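Local coordinates for Agap007691-pb (Anopheles gambiae, PDB 5C98), which is a serpin-family protein of the malaria mosquito whose function is unknown, though it may inhibit serine proteases, at residues A[84-89]-A[120-125]; A[157-162]-A[284-289]; A[216-221]-A[243-248]. All blocks are in the same frame, centred on the assembly; numbering follows the deposited sequence.

Followed from the N terminus, the chain first closes a short loop at contact 1, where residues 84-89 at the end of a helix meet 120-125, which lead into an edge strand of the main serpin sheet. Contact 2 begins only after this loop is complete and closes a far longer one, from the short helix at 157-160 to the end of strand 270-287. Contact 3 is nested inside that larger loop and joins the ends of two strands that flank strand 224-230. Contacts 2 and 3 lie on opposite sides of the chain's centre, about 35 Å apart between centres, yet strands 204-219 and 270-287 run as neighbours and connect the two regions.

Contact 1. Residues A[84-89]-A[120-125]; sequences RLAQQL and TFQTTV
Ala86 and Gln122 bring the two backbones nearest, with 7.5 Å between Ala86 CA and Gln122 CA, a gap crossed mainly by one glutamine side chain. Residues 84-89 are the last part of a helix, whereas 120-125 run as an extended loop into a strand. Gln122 holds CG anti to its own N (chi1 176°) and stays straight beyond it, which carries the terminal amide across to the helix. There OE1 settles against the backbone, 3.7 Å from Gln87 CA, and also lies 3.9 Å from Gln87 CB. The neighbouring methyl of Ala86 is more distant, with CB 4.5 Å from Gln122 OE1. The polar link is indirect: a water oxygen stands 2.9 Å from Gln87 O, and the same water is weakly bonded to Gln122 NE2 at 3.3 Å. A single amide thus packs with its oxygen and reaches solvent-mediated bonding with its nitrogen. Beside this surface contact, Thr120 O accepts a bond from Gln83 NE2, and Phe121 packs on Ile79, tying the loop to helix 75-89 a second time. Leu85 and Leu89 pack against helix 43-51, while Thr124 pairs through its backbone with Val101 of strand 95-104 and Val125 packs on helix 111-119.

Contact 2. Residues A[157-162]-A[284-289]; sequences EGDVFS and REKTDP
Lys286 lays the end of its side chain along the carboxylate of Asp159, so that methylenes as well as the ammonium group overlap the acid. Its CD and CE lie 3.6 and 3.5 Å from Asp159 OD2, and NZ closes a salt bridge to that oxygen at 2.8 Å. The other carboxylate oxygen is less involved, with Asp159 OD1 3.9 Å from Lys286 NZ. The bond uses the syn lone pair of OD2, on the side facing OD1. The two side chains approach from opposite directions and bridge backbones that stay well apart: even the nearest alpha carbons, Asp159 CA and Asp288 CA, are 9.5 Å from each other. The lysine starts out extended and then turns at chi3 (69°), a bend that brings NZ round to the acid.

Asp159 OD2 is gripped twice, since it also accepts a bond from Gly156 N, just before the short, weakly bonded helix at 157-160. The acid is thereby positioned by its own loop as well as by the lysine. Farther along, Asp288 N-caps helix 289-295, its OD1 accepting weak bonds from Lys290 N and Gln291 N. The two acids are not in contact, Asp159 OD1 and Asp288 OD2 lying 6.9 Å apart.

Lys286 also packs on His324 of strand 320-328. The arrangement belongs to the serpin fold, in which the connection following helix 133-146 passes over the main sheet before entering strand 169-177; here that connection is fastened to the end of strand 270-287, the strand that leads into helix 289-295.

Contact 3. Residues A[216-221]-A[243-248]; sequences RCLHNE and LPYDGT
An antiparallel meander of strands 204-219, 224-230 and 237-244 underlies this contact, in which Tyr245, just past the end of the third strand, touches residues at the end of the first. The phenol hydroxyl donates a short hydrogen bond to the side-chain amide of Asn220, with Tyr245 OH 2.6 Å from Asn220 OD1. The angle at the amide oxygen is 149° and the donor is only slightly tilted from the carbonyl plane. The two side chains cross at about a right angle, their flat groups inclined by 70°. Asn220 OD1 arrives at the rim of the ring, near its plane, and lies 3.5 Å from Tyr245 CE2. The Asn220 side chain begins by pointing away from the tyrosine, but with CG beside its own N and opposite the carbonyl carbon (chi1 -76°) its end comes back to the hydroxyl.

These are the opening strands of serpin sheet B, the first continuing from sheet C; both outer ones run antiparallel to 224-230, hence parallel to each other. Tyr245 spans from one to the other: its side chain packs on Lys225 of the central strand and on Arg223, and its backbone bonds to Arg223. The ring also meets Leu218, which packs on the same lysine. Leu218 CB sits 3.5 Å from Tyr245 OH, and the methyl CD2 approaches Tyr245 CE1 obliquely at 4.4 Å. His219 turns its imidazole the other way, where NE2 bonds Gln264 OE1 and ND1 accepts a bond from Leu222 N.

Directly after the tyrosine the chain folds into a type II beta turn, Tyr245 to Thr248, closed by a bond from Thr248 N to Tyr245 O (3.1 Å). Gly247 takes the positive phi of this turn, and Thr248 packs on Ile253 of helix 250-256.

Contact 1. Residues A[84-89]-A[120-125]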
ATOM      1  N   ARG A  84      14.366   3.324  11.536  1.00 18.43           N
ATOM      2  CA  ARG A  84      13.432   3.169  12.641  1.00 20.02           C
ATOM      3  C   ARG A  84      12.020   2.929  12.121  1.00 19.30           C
ATOM      4  O   ARG A  84      11.302   2.044  12.609  1.00 20.04           O
ATOM      5  CB  ARG A  84      13.505   4.435  13.505  1.00 22.38           C
ATOM      6  CG  ARG A  84      12.655   4.419  14.753  1.00 32.76           C
ATOM      7  CD  ARG A  84      12.934   5.666  15.610  1.00 32.23           C
ATOM      8  NE  ARG A  84      12.655   6.910  14.897  1.00 39.54           N
ATOM      9  CZ  ARG A  84      11.441   7.430  14.740  1.00 33.15           C
ATOM     10  NH1 ARG A  84      10.382   6.809  15.240  1.00 32.85           N
ATOM     11  NH2 ARG A  84      11.282   8.572  14.082  1.00 41.14           N
ATOM     12  N   LEU A  85      11.601   3.715  11.137  1.00 18.12           N
ATOM     13  CA  LEU A  85      10.236   3.592  10.637  1.00 17.44           C
ATOM     14  C   LEU A  85      10.027   2.281   9.901  1.00 18.89           C
ATOM     15  O   LEU A  85       8.962   1.660  10.031  1.00 17.28           O
ATOM     16  CB  LEU A  85       9.910   4.765   9.727  1.00 15.82           C
ATOM     17  CG  LEU A  85       9.885   6.131  10.426  1.00 18.46           C
ATOM     18  CD1 LEU A  85       9.537   7.184   9.395  1.00 20.31           C
ATOM     19  CD2 LEU A  85       8.905   6.200  11.576  1.00 19.05           C
ATOM     20  N   ALA A  86      11.017   1.845   9.121  1.00 17.25           N
ATOM     21  CA  ALA A  86      10.872   0.600   8.383  1.00 18.98           C
ATOM     22  C   ALA A  86      10.821  -0.597   9.317  1.00 18.86           C
ATOM     23  O   ALA A  86      10.089  -1.556   9.066  1.00 19.69           O
ATOM     24  CB  ALA A  86      12.006   0.443   7.385  1.00 19.45           C
ATOM     25  N   GLN A  87      11.595  -0.557  10.401  1.00 19.13           N
ATOM     26  CA  GLN A  87      11.594  -1.671  11.340  1.00 21.78           C
ATOM     27  C   GLN A  87      10.273  -1.753  12.088  1.00 23.89           C
ATOM     28  O   GLN A  87       9.797  -2.849  12.390  1.00 24.19           O
ATOM     29  CB  GLN A  87      12.762  -1.516  12.321  1.00 24.80           C
ATOM     30  CG  GLN A  87      12.885  -2.651  13.331  1.00 33.08           C
ATOM     31  CD  GLN A  87      14.107  -2.525  14.222  1.00 54.66           C
ATOM     32  OE1 GLN A  87      15.221  -2.317  13.742  1.00 61.02           O
ATOM     33  NE2 GLN A  87      13.901  -2.652  15.528  1.00 64.56           N
ATOM     34  N   GLN A  88       9.665  -0.607  12.384  1.00 21.28           N
ATOM     35  CA  GLN A  88       8.369  -0.590  13.050  1.00 20.36           C
ATOM     36  C   GLN A  88       7.261  -1.107  12.134  1.00 23.89           C
ATOM     37  O   GLN A  88       6.344  -1.794  12.593  1.00 27.71           O
ATOM     38  CB  GLN A  88       8.090   0.843  13.515  1.00 21.18           C
ATOM     39  CG  GLN A  88       6.684   1.145  13.974  1.00 31.15           C
ATOM     40  CD  GLN A  88       6.552   2.570  14.500  1.00 42.15           C
ATOM     41  OE1 GLN A  88       6.339   2.778  15.693  1.00 59.02           O
ATOM     42  NE2 GLN A  88       6.690   3.561  13.611  1.00 29.68           N
ATOM     43  N   LEU A  89       7.347  -0.814  10.835  1.00 17.81           N
ATOM     44  CA  LEU A  89       6.293  -1.177   9.887  1.00 19.09           C
ATOM     45  C   LEU A  89       6.286  -2.668   9.618  1.00 20.39           C
ATOM     46  O   LEU A  89       5.241  -3.319   9.690  1.00 18.00           O
ATOM     47  CB  LEU A  89       6.503  -0.434   8.570  1.00 19.75           C
ATOM     48  CG  LEU A  89       5.471  -0.799   7.488  1.00 16.53           C
ATOM     49  CD1 LEU A  89       4.047  -0.544   7.962  1.00 17.75           C
ATOM     50  CD2 LEU A  89       5.757  -0.065   6.214  1.00 16.98           C
ATOM     51  N   THR A 120      23.264  -1.409   5.890  1.00 23.85           N
ATOM     52  CA  THR A 120      22.543  -0.439   6.714  1.00 23.49           C
ATOM     53  C   THR A 120      21.029  -0.645   6.618  1.00 25.26           C
ATOM     54  O   THR A 120      20.368  -0.941   7.617  1.00 28.02           O
ATOM     55  CB  THR A 120      22.884   1.004   6.309  1.00 23.00           C
ATOM     56  OG1 THR A 120      24.308   1.163   6.230  1.00 25.38           O
ATOM     57  CG2 THR A 120      22.329   1.978   7.313  1.00 30.76           C
ATOM     58  N   PHE A 121      20.464  -0.477   5.426  1.00 19.46           N
ATOM     59  CA  PHE A 121      19.018  -0.546   5.271  1.00 19.16           C
ATOM     60  C   PHE A 121      18.541  -1.991   5.270  1.00 18.70           C
ATOM     61  O   PHE A 121      19.262  -2.909   4.871  1.00 20.77           O
ATOM     62  CB  PHE A 121      18.600   0.103   3.949  1.00 18.41           C
ATOM     63  CG  PHE A 121      18.770   1.588   3.909  1.00 17.43           C
ATOM     64  CD1 PHE A 121      18.256   2.411   4.921  1.00 20.28           C
ATOM     65  CD2 PHE A 121      19.434   2.168   2.854  1.00 19.56           C
ATOM     66  CE1 PHE A 121      18.427   3.796   4.849  1.00 19.85           C
ATOM     67  CE2 PHE A 121      19.590   3.522   2.788  1.00 18.70           C
ATOM     68  CZ  PHE A 121      19.082   4.332   3.769  1.00 21.69           C
ATOM     69  N   GLN A 122      17.305  -2.176   5.726  1.00 17.98           N
ATOM     70  CA  GLN A 122      16.589  -3.452   5.702  1.00 18.43           C
ATOM     71  C   GLN A 122      15.998  -3.583   4.307  1.00 17.10           C
ATOM     72  O   GLN A 122      14.902  -3.098   4.020  1.00 18.37           O
ATOM     73  CB  GLN A 122      15.529  -3.398   6.792  1.00 22.11           C
ATOM     74  CG  GLN A 122      14.564  -4.505   6.987  1.00 36.84           C
ATOM     75  CD  GLN A 122      13.615  -4.164   8.151  1.00 41.63           C
ATOM     76  OE1 GLN A 122      13.906  -3.289   8.997  1.00 34.20           O
ATOM     77  NE2 GLN A 122      12.478  -4.836   8.190  1.00 40.09           N
ATOM     78  N   THR A 123      16.771  -4.205   3.422  1.00 17.49           N
ATOM     79  CA  THR A 123      16.400  -4.387   2.031  1.00 17.28           C
ATOM     80  C   THR A 123      17.279  -5.498   1.479  1.00 18.95           C
ATOM     81  O   THR A 123      18.196  -5.983   2.143  1.00 20.37           O
ATOM     82  CB  THR A 123      16.539  -3.075   1.228  1.00 16.93           C
ATOM     83  OG1 THR A 123      15.888  -3.224  -0.037  1.00 17.71           O
ATOM     84  CG2 THR A 123      17.989  -2.684   0.991  1.00 18.68           C
ATOM     85  N   THR A 124      16.967  -5.913   0.254  1.00 17.83           N
ATOM     86  CA  THR A 124      17.767  -6.881  -0.481  1.00 18.96           C
ATOM     87  C   THR A 124      18.035  -6.330  -1.874  1.00 16.95           C
ATOM     88  O   THR A 124      17.119  -5.849  -2.548  1.00 16.67           O
ATOM     89  CB  THR A 124      17.058  -8.242  -0.540  1.00 20.48           C
ATOM     90  OG1 THR A 124      17.039  -8.823   0.782  1.00 26.27           O
ATOM     91  CG2 THR A 124      17.819  -9.196  -1.437  1.00 23.68           C
ATOM     92  N   VAL A 125      19.297  -6.342  -2.267  1.00 17.84           N
ATOM     93  CA  VAL A 125      19.727  -5.942  -3.604  1.00 17.09           C
ATOM     94  C   VAL A 125      20.214  -7.189  -4.318  1.00 18.34           C
ATOM     95  O   VAL A 125      21.057  -7.927  -3.787  1.00 21.59           O
ATOM     96  CB  VAL A 125      20.854  -4.897  -3.531  1.00 21.17           C
ATOM     97  CG1 VAL A 125      21.324  -4.497  -4.915  1.00 20.45           C
ATOM     98  CG2 VAL A 125      20.411  -3.673  -2.764  1.00 22.29           C
TER
HETATM   99  O   HOH W   1      11.068  -5.207  11.156  1.00 33.97           O

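Contact 2. Residues A[157-162]-A[284-289]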
ATOM      1  N   GLU A 157       7.350 -10.159 -16.896  1.00 29.23           N
ATOM      2  CA  GLU A 157       8.567  -9.775 -17.601  1.00 29.35           C
ATOM      3  C   GLU A 157       8.453  -8.382 -18.203  1.00 29.21           C
ATOM      4  O   GLU A 157       9.450  -7.649 -18.272  1.00 28.73           O
ATOM      5  CB  GLU A 157       8.885 -10.806 -18.678  1.00 30.68           C
ATOM      6  CG  GLU A 157       9.618 -12.023 -18.143  1.00 30.70           C
ATOM      7  CD  GLU A 157       8.699 -13.148 -17.690  1.00 52.47           C
ATOM      8  OE1 GLU A 157       7.481 -12.913 -17.495  1.00 60.20           O
ATOM      9  OE2 GLU A 157       9.202 -14.284 -17.537  1.00 51.53           O
ATOM     10  N   GLY A 158       7.248  -7.991 -18.629  1.00 29.66           N
ATOM     11  CA  GLY A 158       7.065  -6.668 -19.194  1.00 29.61           C
ATOM     12  C   GLY A 158       7.385  -5.541 -18.230  1.00 29.88           C
ATOM     13  O   GLY A 158       7.741  -4.439 -18.656  1.00 31.59           O
ATOM     14  N   ASP A 159       7.272  -5.792 -16.921  1.00 27.23           N
ATOM     15  CA  ASP A 159       7.491  -4.729 -15.949  1.00 25.92           C
ATOM     16  C   ASP A 159       8.963  -4.381 -15.811  1.00 26.89           C
ATOM     17  O   ASP A 159       9.293  -3.288 -15.329  1.00 31.63           O
ATOM     18  CB  ASP A 159       6.929  -5.140 -14.581  1.00 25.61           C
ATOM     19  CG  ASP A 159       5.427  -5.318 -14.595  1.00 31.18           C
ATOM     20  OD1 ASP A 159       4.728  -4.386 -15.037  1.00 40.17           O
ATOM     21  OD2 ASP A 159       4.938  -6.398 -14.185  1.00 27.05           O
ATOM     22  N   VAL A 160       9.863  -5.289 -16.186  1.00 25.88           N
ATOM     23  CA  VAL A 160      11.297  -5.050 -16.071  1.00 25.44           C
ATOM     24  C   VAL A 160      11.971  -4.930 -17.425  1.00 26.40           C
ATOM     25  O   VAL A 160      13.179  -4.672 -17.482  1.00 26.17           O
ATOM     26  CB  VAL A 160      11.998  -6.123 -15.216  1.00 25.49           C
ATOM     27  CG1 VAL A 160      11.525  -6.053 -13.766  1.00 27.80           C
ATOM     28  CG2 VAL A 160      11.787  -7.510 -15.816  1.00 27.22           C
ATOM     29  N   PHE A 161      11.228  -5.076 -18.514  1.00 27.50           N
ATOM     30  CA  PHE A 161      11.818  -5.107 -19.841  1.00 28.59           C
ATOM     31  C   PHE A 161      12.258  -3.720 -20.301  1.00 28.39           C
ATOM     32  O   PHE A 161      11.603  -2.713 -20.017  1.00 27.85           O
ATOM     33  CB  PHE A 161      10.791  -5.619 -20.846  1.00 29.89           C
ATOM     34  CG  PHE A 161      11.229  -5.434 -22.256  1.00 31.08           C
ATOM     35  CD1 PHE A 161      12.074  -6.353 -22.842  1.00 31.89           C
ATOM     36  CD2 PHE A 161      10.857  -4.306 -22.971  1.00 31.41           C
ATOM     37  CE1 PHE A 161      12.529  -6.169 -24.124  1.00 38.23           C
ATOM     38  CE2 PHE A 161      11.306  -4.125 -24.263  1.00 32.58           C
ATOM     39  CZ  PHE A 161      12.144  -5.055 -24.837  1.00 33.38           C
ATOM     40  N   SER A 162      13.364  -3.679 -21.053  1.00 28.92           N
ATOM     41  CA  SER A 162      13.783  -2.464 -21.742  1.00 29.07           C
ATOM     42  C   SER A 162      14.577  -2.829 -22.984  1.00 30.32           C
ATOM     43  O   SER A 162      15.290  -3.829 -23.000  1.00 30.63           O
ATOM     44  CB  SER A 162      14.651  -1.555 -20.843  1.00 29.44           C
ATOM     45  OG  SER A 162      15.758  -2.240 -20.240  1.00 27.36           O
ATOM     46  N   ARG A 284      -5.491  -7.941  -4.405  1.00 17.99           N
ATOM     47  CA  ARG A 284      -4.078  -8.171  -4.668  1.00 17.84           C
ATOM     48  C   ARG A 284      -3.774  -7.420  -5.949  1.00 18.84           C
ATOM     49  O   ARG A 284      -4.187  -7.854  -7.026  1.00 21.32           O
ATOM     50  CB  ARG A 284      -3.780  -9.652  -4.825  1.00 20.81           C
ATOM     51  CG  ARG A 284      -2.278  -9.919  -4.959  1.00 22.30           C
ATOM     52  CD  ARG A 284      -1.976 -11.303  -5.386  1.00 31.97           C
ATOM     53  NE  ARG A 284      -2.121 -12.259  -4.300  1.00 31.24           N
ATOM     54  CZ  ARG A 284      -3.084 -13.173  -4.209  1.00 37.11           C
ATOM     55  NH1 ARG A 284      -4.042 -13.254  -5.126  1.00 32.13           N
ATOM     56  NH2 ARG A 284      -3.087 -14.016  -3.180  1.00 40.22           N
ATOM     57  N   GLU A 285      -3.076  -6.295  -5.836  1.00 16.55           N
ATOM     58  CA  GLU A 285      -3.007  -5.341  -6.935  1.00 18.42           C
ATOM     59  C   GLU A 285      -1.597  -4.813  -7.115  1.00 16.55           C
ATOM     60  O   GLU A 285      -0.963  -4.358  -6.153  1.00 16.44           O
ATOM     61  CB  GLU A 285      -3.970  -4.166  -6.715  1.00 20.40           C
ATOM     62  CG  GLU A 285      -5.473  -4.521  -6.820  1.00 22.48           C
ATOM     63  CD  GLU A 285      -5.935  -4.935  -8.200  1.00 25.97           C
ATOM     64  OE1 GLU A 285      -5.304  -4.560  -9.216  1.00 30.05           O
ATOM     65  OE2 GLU A 285      -6.964  -5.671  -8.272  1.00 28.87           O
ATOM     66  N   LYS A 286      -1.123  -4.879  -8.354  1.00 17.51           N
ATOM     67  CA  LYS A 286       0.146  -4.318  -8.778  1.00 18.01           C
ATOM     68  C   LYS A 286      -0.100  -2.897  -9.269  1.00 18.05           C
ATOM     69  O   LYS A 286      -1.019  -2.666 -10.069  1.00 21.00           O
ATOM     70  CB  LYS A 286       0.712  -5.166  -9.912  1.00 21.95           C
ATOM     71  CG  LYS A 286       2.042  -4.688 -10.475  1.00 20.48           C
ATOM     72  CD  LYS A 286       2.638  -5.683 -11.468  1.00 26.95           C
ATOM     73  CE  LYS A 286       1.849  -5.758 -12.748  1.00 33.16           C
ATOM     74  NZ  LYS A 286       2.237  -6.967 -13.518  1.00 36.60           N
ATOM     75  N   THR A 287       0.705  -1.953  -8.788  1.00 16.69           N
ATOM     76  CA  THR A 287       0.596  -0.554  -9.160  1.00 18.72           C
ATOM     77  C   THR A 287       1.973  -0.020  -9.503  1.00 19.37           C
ATOM     78  O   THR A 287       2.992  -0.683  -9.292  1.00 18.92           O
ATOM     79  CB  THR A 287      -0.030   0.270  -8.035  1.00 17.31           C
ATOM     80  OG1 THR A 287       0.766   0.156  -6.847  1.00 17.87           O
ATOM     81  CG2 THR A 287      -1.441  -0.216  -7.747  1.00 18.30           C
ATOM     82  N   ASP A 288       2.016   1.232  -9.959  1.00 18.40           N
ATOM     83  CA  ASP A 288       3.218   1.835 -10.525  1.00 18.34           C
ATOM     84  C   ASP A 288       3.465   3.161  -9.826  1.00 19.81           C
ATOM     85  O   ASP A 288       3.040   4.214 -10.309  1.00 17.93           O
ATOM     86  CB  ASP A 288       3.038   2.030 -12.031  1.00 22.10           C
ATOM     87  CG  ASP A 288       4.320   2.415 -12.736  1.00 25.96           C
ATOM     88  OD1 ASP A 288       5.302   2.739 -12.054  1.00 21.20           O
ATOM     89  OD2 ASP A 288       4.352   2.400 -13.996  1.00 32.39           O
ATOM     90  N   PRO A 289       4.157   3.150  -8.690  1.00 16.70           N
ATOM     91  CA  PRO A 289       4.556   4.414  -8.054  1.00 16.86           C
ATOM     92  C   PRO A 289       5.246   5.392  -8.973  1.00 17.55           C
ATOM     93  O   PRO A 289       5.162   6.609  -8.747  1.00 18.10           O
ATOM     94  CB  PRO A 289       5.479   3.946  -6.919  1.00 15.49           C
ATOM     95  CG  PRO A 289       5.012   2.586  -6.594  1.00 15.60           C
ATOM     96  CD  PRO A 289       4.408   1.988  -7.825  1.00 16.37           C
TER

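Contact 3. Residues A[216-221]-A[243-248]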
ATOM      1  N   ARG A 216     -18.014   2.582  15.435  1.00 21.63           N
ATOM      2  CA  ARG A 216     -18.776   2.990  14.271  1.00 18.43           C
ATOM      3  C   ARG A 216     -19.138   4.461  14.406  1.00 22.93           C
ATOM      4  O   ARG A 216     -19.184   5.011  15.511  1.00 22.44           O
ATOM      5  CB  ARG A 216     -20.054   2.161  14.144  1.00 18.75           C
ATOM      6  CG  ARG A 216     -21.123   2.435  15.225  1.00 20.52           C
ATOM      7  CD  ARG A 216     -22.071   3.563  14.863  1.00 26.53           C
ATOM      8  NE  ARG A 216     -23.072   3.787  15.908  1.00 32.01           N
ATOM      9  CZ  ARG A 216     -22.878   4.551  16.984  1.00 39.67           C
ATOM     10  NH1 ARG A 216     -21.731   5.193  17.165  1.00 35.96           N
ATOM     11  NH2 ARG A 216     -23.841   4.691  17.877  1.00 37.97           N
ATOM     12  N   CYS A 217     -19.405   5.092  13.271  1.00 20.95           N
ATOM     13  CA  CYS A 217     -20.027   6.409  13.275  1.00 20.73           C
ATOM     14  C   CYS A 217     -20.647   6.695  11.918  1.00 22.20           C
ATOM     15  O   CYS A 217     -20.398   6.005  10.928  1.00 21.35           O
ATOM     16  CB  CYS A 217     -19.042   7.517  13.652  1.00 23.11           C
ATOM     17  SG  CYS A 217     -17.687   7.763  12.484  1.00 24.39           S
ATOM     18  N   LEU A 218     -21.512   7.689  11.902  1.00 20.54           N
ATOM     19  CA  LEU A 218     -21.923   8.308  10.664  1.00 18.92           C
ATOM     20  C   LEU A 218     -21.028   9.509  10.420  1.00 23.20           C
ATOM     21  O   LEU A 218     -20.532  10.135  11.360  1.00 25.47           O
ATOM     22  CB  LEU A 218     -23.367   8.786  10.770  1.00 23.13           C
ATOM     23  CG  LEU A 218     -24.452   7.759  11.053  1.00 28.08           C
ATOM     24  CD1 LEU A 218     -25.842   8.429  11.062  1.00 32.52           C
ATOM     25  CD2 LEU A 218     -24.406   6.654  10.028  1.00 30.09           C
ATOM     26  N   HIS A 219     -20.810   9.837   9.151  1.00 18.56           N
ATOM     27  CA  HIS A 219     -20.091  11.063   8.801  1.00 21.00           C
ATOM     28  C   HIS A 219     -20.915  11.778   7.734  1.00 22.57           C
ATOM     29  O   HIS A 219     -20.824  11.470   6.543  1.00 20.78           O
ATOM     30  CB  HIS A 219     -18.641  10.834   8.369  1.00 20.02           C
ATOM     31  CG  HIS A 219     -17.813  12.071   8.477  1.00 24.15           C
ATOM     32  ND1 HIS A 219     -18.103  13.219   7.773  1.00 26.95           N
ATOM     33  CD2 HIS A 219     -16.746  12.367   9.256  1.00 23.06           C
ATOM     34  CE1 HIS A 219     -17.230  14.160   8.092  1.00 28.73           C
ATOM     35  NE2 HIS A 219     -16.399  13.669   8.992  1.00 26.59           N
ATOM     36  N   ASN A 220     -21.758  12.723   8.160  1.00 23.88           N
ATOM     37  CA  ASN A 220     -22.695  13.304   7.210  1.00 24.44           C
ATOM     38  C   ASN A 220     -21.976  14.185   6.200  1.00 26.54           C
ATOM     39  O   ASN A 220     -22.421  14.282   5.059  1.00 32.46           O
ATOM     40  CB  ASN A 220     -23.826  14.077   7.905  1.00 27.26           C
ATOM     41  CG  ASN A 220     -24.898  13.180   8.520  1.00 34.83           C
ATOM     42  OD1 ASN A 220     -25.012  11.984   8.230  1.00 26.75           O
ATOM     43  ND2 ASN A 220     -25.724  13.785   9.363  1.00 39.77           N
ATOM     44  N   GLU A 221     -20.862  14.813   6.570  1.00 26.29           N
ATOM     45  CA  GLU A 221     -20.173  15.683   5.616  1.00 28.63           C
ATOM     46  C   GLU A 221     -19.477  14.879   4.523  1.00 27.83           C
ATOM     47  O   GLU A 221     -19.515  15.256   3.349  1.00 26.23           O
ATOM     48  CB  GLU A 221     -19.172  16.583   6.337  1.00 34.71           C
ATOM     49  N   LEU A 243     -18.259   3.391   3.817  1.00 14.16           N
ATOM     50  CA  LEU A 243     -19.321   2.941   2.928  1.00 14.02           C
ATOM     51  C   LEU A 243     -20.187   4.136   2.566  1.00 13.76           C
ATOM     52  O   LEU A 243     -20.906   4.662   3.431  1.00 15.54           O
ATOM     53  CB  LEU A 243     -20.151   1.878   3.650  1.00 16.37           C
ATOM     54  CG  LEU A 243     -21.358   1.332   2.911  1.00 16.52           C
ATOM     55  CD1 LEU A 243     -20.960   0.531   1.689  1.00 16.40           C
ATOM     56  CD2 LEU A 243     -22.200   0.450   3.850  1.00 18.25           C
ATOM     57  N   PRO A 244     -20.150   4.601   1.333  1.00 13.24           N
ATOM     58  CA  PRO A 244     -20.940   5.777   0.960  1.00 13.60           C
ATOM     59  C   PRO A 244     -22.416   5.587   1.252  1.00 15.06           C
ATOM     60  O   PRO A 244     -22.961   4.494   1.092  1.00 17.14           O
ATOM     61  CB  PRO A 244     -20.689   5.915  -0.545  1.00 17.43           C
ATOM     62  CG  PRO A 244     -19.357   5.252  -0.771  1.00 18.05           C
ATOM     63  CD  PRO A 244     -19.326   4.102   0.211  1.00 15.58           C
ATOM     64  N   TYR A 245     -23.074   6.662   1.664  1.00 15.54           N
ATOM     65  CA  TYR A 245     -24.518   6.616   1.781  1.00 16.58           C
ATOM     66  C   TYR A 245     -25.125   6.300   0.416  1.00 18.03           C
ATOM     67  O   TYR A 245     -24.527   6.563  -0.628  1.00 19.36           O
ATOM     68  CB  TYR A 245     -25.049   7.991   2.194  1.00 16.91           C
ATOM     69  CG  TYR A 245     -24.695   8.449   3.601  1.00 15.07           C
ATOM     70  CD1 TYR A 245     -24.278   7.557   4.564  1.00 15.20           C
ATOM     71  CD2 TYR A 245     -24.867   9.767   3.967  1.00 17.34           C
ATOM     72  CE1 TYR A 245     -23.982   7.979   5.852  1.00 18.52           C
ATOM     73  CE2 TYR A 245     -24.585  10.198   5.232  1.00 20.27           C
ATOM     74  CZ  TYR A 245     -24.157   9.300   6.177  1.00 22.45           C
ATOM     75  OH  TYR A 245     -23.866   9.727   7.466  1.00 21.82           O
ATOM     76  N   ASP A 246     -26.342   5.763   0.424  1.00 18.62           N
ATOM     77  CA  ASP A 246     -27.097   5.643  -0.817  1.00 18.83           C
ATOM     78  C   ASP A 246     -27.175   6.993  -1.518  1.00 22.03           C
ATOM     79  O   ASP A 246     -27.242   8.043  -0.874  1.00 22.48           O
ATOM     80  CB  ASP A 246     -28.508   5.157  -0.525  1.00 21.50           C
ATOM     81  CG  ASP A 246     -28.530   3.699  -0.137  1.00 32.88           C
ATOM     82  OD1 ASP A 246     -28.205   2.859  -1.002  1.00 35.86           O
ATOM     83  OD2 ASP A 246     -28.831   3.395   1.028  1.00 30.31           O
ATOM     84  N   GLY A 247     -27.158   6.954  -2.848  1.00 23.94           N
ATOM     85  CA  GLY A 247     -27.174   8.151  -3.659  1.00 30.43           C
ATOM     86  C   GLY A 247     -25.854   8.880  -3.747  1.00 27.71           C
ATOM     87  O   GLY A 247     -25.813   9.998  -4.274  1.00 28.78           O
ATOM     88  N   THR A 248     -24.778   8.300  -3.218  1.00 21.37           N
ATOM     89  CA  THR A 248     -23.459   8.910  -3.252  1.00 22.51           C
ATOM     90  C   THR A 248     -22.486   7.918  -3.857  1.00 20.70           C
ATOM     91  O   THR A 248     -22.468   6.746  -3.476  1.00 23.93           O
ATOM     92  CB  THR A 248     -22.992   9.264  -1.839  1.00 24.08           C
ATOM     93  OG1 THR A 248     -23.982  10.084  -1.209  1.00 30.18           O
ATOM     94  CG2 THR A 248     -21.670   9.996  -1.859  1.00 25.12           C
TER